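Local coordinates for protein 2,3-bisphosphoglycerate-independent phosphoglycerate mutase (Pyrococcus horikoshii, PDB 2ZKT) that probably interconverts 2-phosphoglycerate and 3-phosphoglycerate in glycolysis, as a metal-binding, cofactor-independent phosphoglycerate mutase of the alkaline phosphatase superfamily, at residues B[274-287]-B[299-312]. Residues are numbered along the deposited sequence; the frame is centred on the assembly and turned at random.
Sequences GEYNTNEMAKAKKA and LHFKPTDAAGHDNK. With ZN (zinc ion), chain H.
L299 meets helix 280-287 where that helix runs antiparallel to strand 299-301, in a beta-alpha-beta crossover of the alkaline phosphatase-like fold; its CD1 lies 3.6 Å from K283 CB. Extended beyond CG, the K283 chain reaches along the strand, and NZ gives a weak hydrogen bond to H300 O at 3.4 Å. The F301 ring, with CG anti to the backbone N (chi1 -177°), brings CE1 to E280 CB, while the E280 carboxylate pairs with R322. At K302, CB packs on G274 O, and NZ forms a salt bridge with D305. P303 CG sits over one face of the F301 ring, toward the rim, and its CB touches Y276 CD1 at 4.0 Å. D305 binds zinc. A306 CB lies 3.7 Å from Y276 CZ and also meets OH, while A307 N stands at the edge of the Y276 ring, near its plane. One turn on from D305, H309 binds the same zinc, together with H356. K312, bent at chi3 (-68°), closes the contact: its NZ donates to Y276 OH at 3.1 Å. An alanine in place of Y276 would probably open a gap beside P303 and A306 and leave K312 NZ without the phenol oxygen, with D310 remaining. That salt bridge, NZ to D310 OD2, is longer, at 3.4 Å.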
loop_
_atom_site.group_PDB
_atom_site.type_symbol
_atom_site.label_atom_id
_atom_site.label_comp_id
_atom_site.label_asym_id
_atom_site.label_seq_id
_atom_site.Cartn_x
_atom_site.Cartn_y
_atom_site.Cartn_z
ATOM N N GLY B 274 7.982 -9.488 17.836
ATOM C CA GLY B 274 6.923 -8.529 18.150
ATOM C C GLY B 274 7.413 -7.082 17.992
ATOM O O GLY B 274 6.846 -6.127 18.517
ATOM N N GLU B 275 8.553 -6.948 17.278
ATOM C CA GLU B 275 9.116 -5.628 17.021
ATOM C C GLU B 275 9.413 -5.451 15.526
ATOM O O GLU B 275 9.353 -6.392 14.744
ATOM C CB GLU B 275 10.416 -5.488 17.829
ATOM C CG GLU B 275 10.184 -5.589 19.343
ATOM C CD GLU B 275 11.458 -5.233 20.093
ATOM O OE1 GLU B 275 12.463 -5.897 19.903
ATOM O OE2 GLU B 275 11.411 -4.326 20.924
ATOM N N TYR B 276 9.751 -4.218 15.138
ATOM C CA TYR B 276 10.029 -3.900 13.736
ATOM C C TYR B 276 10.943 -4.899 13.018
ATOM O O TYR B 276 10.825 -5.079 11.800
ATOM C CB TYR B 276 10.635 -2.492 13.614
ATOM C CG TYR B 276 9.768 -1.389 14.192
ATOM C CD1 TYR B 276 8.407 -1.298 13.868
ATOM C CD2 TYR B 276 10.311 -0.417 15.044
ATOM C CE1 TYR B 276 7.609 -0.264 14.378
ATOM C CE2 TYR B 276 9.523 0.622 15.559
ATOM C CZ TYR B 276 8.172 0.694 15.221
ATOM O OH TYR B 276 7.400 1.730 15.712
ATOM N N ASN B 277 11.840 -5.548 13.765
ATOM C CA ASN B 277 12.777 -6.504 13.161
ATOM C C ASN B 277 12.249 -7.955 13.118
ATOM O O ASN B 277 12.973 -8.904 12.821
ATOM C CB ASN B 277 14.116 -6.434 13.912
ATOM C CG ASN B 277 13.947 -6.832 15.365
ATOM O OD1 ASN B 277 13.607 -6.019 16.219
ATOM N ND2 ASN B 277 14.106 -8.143 15.632
ATOM N N THR B 278 10.953 -8.104 13.444
ATOM C CA THR B 278 10.317 -9.425 13.445
ATOM C C THR B 278 10.403 -10.124 12.074
ATOM O O THR B 278 10.504 -9.497 11.029
ATOM C CB THR B 278 8.840 -9.228 13.817
ATOM O OG1 THR B 278 8.758 -8.720 15.148
ATOM C CG2 THR B 278 8.087 -10.561 13.739
ATOM N N ASN B 279 10.371 -11.477 12.110
ATOM C CA ASN B 279 10.255 -12.245 10.865
ATOM C C ASN B 279 8.793 -12.649 10.607
ATOM O O ASN B 279 8.305 -13.674 11.077
ATOM C CB ASN B 279 11.124 -13.504 10.992
ATOM C CG ASN B 279 11.447 -14.063 9.623
ATOM O OD1 ASN B 279 10.568 -14.298 8.795
ATOM N ND2 ASN B 279 12.741 -14.364 9.417
ATOM N N GLU B 280 8.059 -11.814 9.863
ATOM C CA GLU B 280 6.649 -12.073 9.567
ATOM C C GLU B 280 6.458 -13.295 8.653
ATOM O O GLU B 280 5.485 -14.038 8.759
ATOM C CB GLU B 280 6.019 -10.815 8.929
ATOM C CG GLU B 280 6.633 -10.441 7.573
ATOM C CD GLU B 280 7.711 -9.389 7.758
ATOM O OE1 GLU B 280 8.145 -9.174 8.881
ATOM O OE2 GLU B 280 8.137 -8.806 6.767
ATOM N N MET B 281 7.403 -13.463 7.700
ATOM C CA MET B 281 7.302 -14.611 6.813
ATOM C C MET B 281 7.487 -15.920 7.596
ATOM O O MET B 281 7.071 -16.999 7.181
ATOM C CB MET B 281 8.370 -14.491 5.709
ATOM C CG MET B 281 8.184 -13.257 4.808
ATOM S SD MET B 281 6.518 -13.124 4.117
ATOM C CE MET B 281 6.851 -13.748 2.456
ATOM N N ALA B 282 8.184 -15.787 8.746
ATOM C CA ALA B 282 8.366 -16.939 9.622
ATOM C C ALA B 282 7.070 -17.284 10.350
ATOM O O ALA B 282 6.759 -18.438 10.609
ATOM C CB ALA B 282 9.462 -16.611 10.636
ATOM N N LYS B 283 6.302 -16.244 10.672
ATOM C CA LYS B 283 5.019 -16.429 11.348
ATOM C C LYS B 283 4.031 -17.097 10.391
ATOM O O LYS B 283 3.269 -17.993 10.781
ATOM C CB LYS B 283 4.473 -15.075 11.816
ATOM C CG LYS B 283 5.140 -14.559 13.083
ATOM C CD LYS B 283 4.637 -13.171 13.445
ATOM C CE LYS B 283 5.253 -12.713 14.749
ATOM N NZ LYS B 283 4.982 -11.274 15.007
ATOM N N ALA B 284 4.066 -16.656 9.132
ATOM C CA ALA B 284 3.182 -17.202 8.107
ATOM C C ALA B 284 3.546 -18.659 7.857
ATOM O O ALA B 284 2.673 -19.527 7.789
ATOM C CB ALA B 284 3.316 -16.399 6.817
ATOM N N LYS B 285 4.848 -18.915 7.721
ATOM C CA LYS B 285 5.348 -20.264 7.481
ATOM C C LYS B 285 4.786 -21.188 8.570
ATOM O O LYS B 285 4.220 -22.252 8.272
ATOM C CB LYS B 285 6.887 -20.251 7.500
ATOM C CG LYS B 285 7.564 -21.525 6.993
ATOM C CD LYS B 285 7.608 -22.617 8.062
ATOM C CE LYS B 285 8.463 -23.806 7.615
ATOM N NZ LYS B 285 7.906 -24.489 6.409
ATOM N N LYS B 286 4.918 -20.759 9.827
ATOM C CA LYS B 286 4.427 -21.543 10.962
ATOM C C LYS B 286 2.894 -21.697 10.981
ATOM O O LYS B 286 2.379 -22.792 11.265
ATOM C CB LYS B 286 4.902 -20.919 12.289
ATOM C CG LYS B 286 4.565 -21.754 13.523
ATOM C CD LYS B 286 5.172 -23.151 13.422
ATOM C CE LYS B 286 4.693 -24.059 14.547
ATOM N NZ LYS B 286 5.195 -25.463 14.373
ATOM N N ALA B 287 2.170 -20.604 10.694
ATOM C CA ALA B 287 0.701 -20.631 10.676
ATOM C C ALA B 287 0.213 -21.731 9.738
ATOM O O ALA B 287 -0.680 -22.518 10.087
ATOM C CB ALA B 287 0.150 -19.278 10.217
ATOM N N LEU B 299 -3.073 -15.829 14.457
ATOM C CA LEU B 299 -1.780 -15.225 14.122
ATOM C C LEU B 299 -1.784 -13.751 14.534
ATOM O O LEU B 299 -2.683 -12.985 14.158
ATOM C CB LEU B 299 -1.517 -15.350 12.611
ATOM C CG LEU B 299 -0.302 -14.612 12.023
ATOM C CD1 LEU B 299 0.975 -15.000 12.751
ATOM C CD2 LEU B 299 -0.186 -14.947 10.546
ATOM N N HIS B 300 -0.775 -13.357 15.306
ATOM C CA HIS B 300 -0.668 -11.980 15.782
ATOM C C HIS B 300 0.575 -11.271 15.215
ATOM O O HIS B 300 1.649 -11.865 15.116
ATOM C CB HIS B 300 -0.645 -11.998 17.317
ATOM C CG HIS B 300 -0.792 -10.647 17.950
ATOM N ND1 HIS B 300 0.271 -9.782 18.121
ATOM C CD2 HIS B 300 -1.879 -10.014 18.459
ATOM C CE1 HIS B 300 -0.153 -8.672 18.712
ATOM N NE2 HIS B 300 -1.454 -8.789 18.928
ATOM N N PHE B 301 0.408 -10.005 14.827
ATOM C CA PHE B 301 1.491 -9.176 14.271
ATOM C C PHE B 301 1.433 -7.863 15.048
ATOM O O PHE B 301 0.507 -7.077 14.861
ATOM C CB PHE B 301 1.242 -8.914 12.777
ATOM C CG PHE B 301 2.341 -8.136 12.098
ATOM C CD1 PHE B 301 3.605 -8.709 11.900
ATOM C CD2 PHE B 301 2.114 -6.829 11.647
ATOM C CE1 PHE B 301 4.622 -7.993 11.260
ATOM C CE2 PHE B 301 3.123 -6.100 11.007
ATOM C CZ PHE B 301 4.383 -6.683 10.809
ATOM N N LYS B 302 2.426 -7.612 15.902
ATOM C CA LYS B 302 2.437 -6.416 16.763
ATOM C C LYS B 302 2.985 -5.061 16.264
ATOM O O LYS B 302 2.377 -4.008 16.524
ATOM C CB LYS B 302 3.160 -6.771 18.076
ATOM C CG LYS B 302 3.156 -5.674 19.136
ATOM C CD LYS B 302 1.738 -5.350 19.606
ATOM C CE LYS B 302 1.751 -4.629 20.958
ATOM N NZ LYS B 302 2.676 -3.457 20.967
ATOM N N PRO B 303 4.137 -5.059 15.557
ATOM C CA PRO B 303 4.739 -3.809 15.057
ATOM C C PRO B 303 3.826 -2.702 14.503
ATOM O O PRO B 303 4.129 -1.508 14.667
ATOM C CB PRO B 303 5.786 -4.299 14.040
ATOM C CG PRO B 303 5.344 -5.702 13.701
ATOM C CD PRO B 303 4.843 -6.233 15.012
ATOM N N THR B 304 2.718 -3.061 13.856
ATOM C CA THR B 304 1.828 -2.021 13.340
ATOM C C THR B 304 1.388 -1.104 14.483
ATOM O O THR B 304 1.217 0.107 14.301
ATOM C CB THR B 304 0.565 -2.613 12.684
ATOM O OG1 THR B 304 0.098 -3.725 13.462
ATOM C CG2 THR B 304 0.860 -3.059 11.254
ATOM N N ASP B 305 1.228 -1.680 15.675
ATOM C CA ASP B 305 0.789 -0.900 16.826
ATOM C C ASP B 305 1.830 0.086 17.355
ATOM O O ASP B 305 1.471 1.152 17.885
ATOM C CB ASP B 305 0.347 -1.832 17.954
ATOM C CG ASP B 305 -0.181 -1.075 19.160
ATOM O OD1 ASP B 305 -1.179 -0.322 19.013
ATOM O OD2 ASP B 305 0.410 -1.234 20.256
ATOM N N ALA B 306 3.115 -0.255 17.213
ATOM C CA ALA B 306 4.180 0.636 17.691
ATOM C C ALA B 306 4.254 1.911 16.840
ATOM O O ALA B 306 4.419 3.017 17.369
ATOM C CB ALA B 306 5.518 -0.085 17.672
ATOM N N ALA B 307 4.123 1.758 15.522
ATOM C CA ALA B 307 4.189 2.915 14.629
ATOM C C ALA B 307 3.075 3.900 14.984
ATOM O O ALA B 307 3.258 5.124 14.895
ATOM C CB ALA B 307 4.064 2.469 13.184
ATOM N N GLY B 308 1.925 3.350 15.396
ATOM C CA GLY B 308 0.788 4.182 15.775
ATOM C C GLY B 308 1.084 4.937 17.062
ATOM O O GLY B 308 0.778 6.122 17.187
ATOM N N HIS B 309 1.681 4.249 18.032
ATOM C CA HIS B 309 2.020 4.884 19.299
ATOM C C HIS B 309 3.048 6.003 19.082
ATOM O O HIS B 309 3.028 7.011 19.793
ATOM C CB HIS B 309 2.576 3.848 20.282
ATOM C CG HIS B 309 1.523 3.168 21.112
ATOM N ND1 HIS B 309 0.804 3.829 22.090
ATOM C CD2 HIS B 309 1.070 1.888 21.107
ATOM C CE1 HIS B 309 -0.049 2.984 22.655
ATOM N NE2 HIS B 309 0.092 1.800 22.076
ATOM N N ASP B 310 3.931 5.831 18.093
ATOM C CA ASP B 310 4.957 6.843 17.809
ATOM C C ASP B 310 4.600 7.915 16.761
ATOM O O ASP B 310 5.444 8.743 16.413
ATOM C CB ASP B 310 6.269 6.161 17.405
ATOM C CG ASP B 310 6.868 5.345 18.532
ATOM O OD1 ASP B 310 7.030 5.899 19.645
ATOM O OD2 ASP B 310 7.180 4.151 18.305
ATOM N N ASN B 311 3.360 7.899 16.263
ATOM C CA ASN B 311 2.904 8.882 15.271
ATOM C C ASN B 311 3.752 8.863 13.991
ATOM O O ASN B 311 4.284 9.898 13.559
ATOM C CB ASN B 311 2.932 10.293 15.872
ATOM C CG ASN B 311 2.135 11.290 15.051
ATOM O OD1 ASN B 311 1.534 12.221 15.590
ATOM N ND2 ASN B 311 2.119 11.094 13.737
ATOM N N LYS B 312 3.864 7.679 13.388
ATOM C CA LYS B 312 4.638 7.491 12.160
ATOM C C LYS B 312 3.758 6.771 11.121
ATOM O O LYS B 312 3.876 5.552 10.913
ATOM C CB LYS B 312 5.895 6.668 12.477
ATOM C CG LYS B 312 6.805 7.343 13.506
ATOM C CD LYS B 312 7.999 6.474 13.893
ATOM C CE LYS B 312 7.565 5.231 14.670
ATOM N NZ LYS B 312 8.721 4.487 15.267
HETATM ZN ZN ZN H . -0.717 -0.449 21.808
#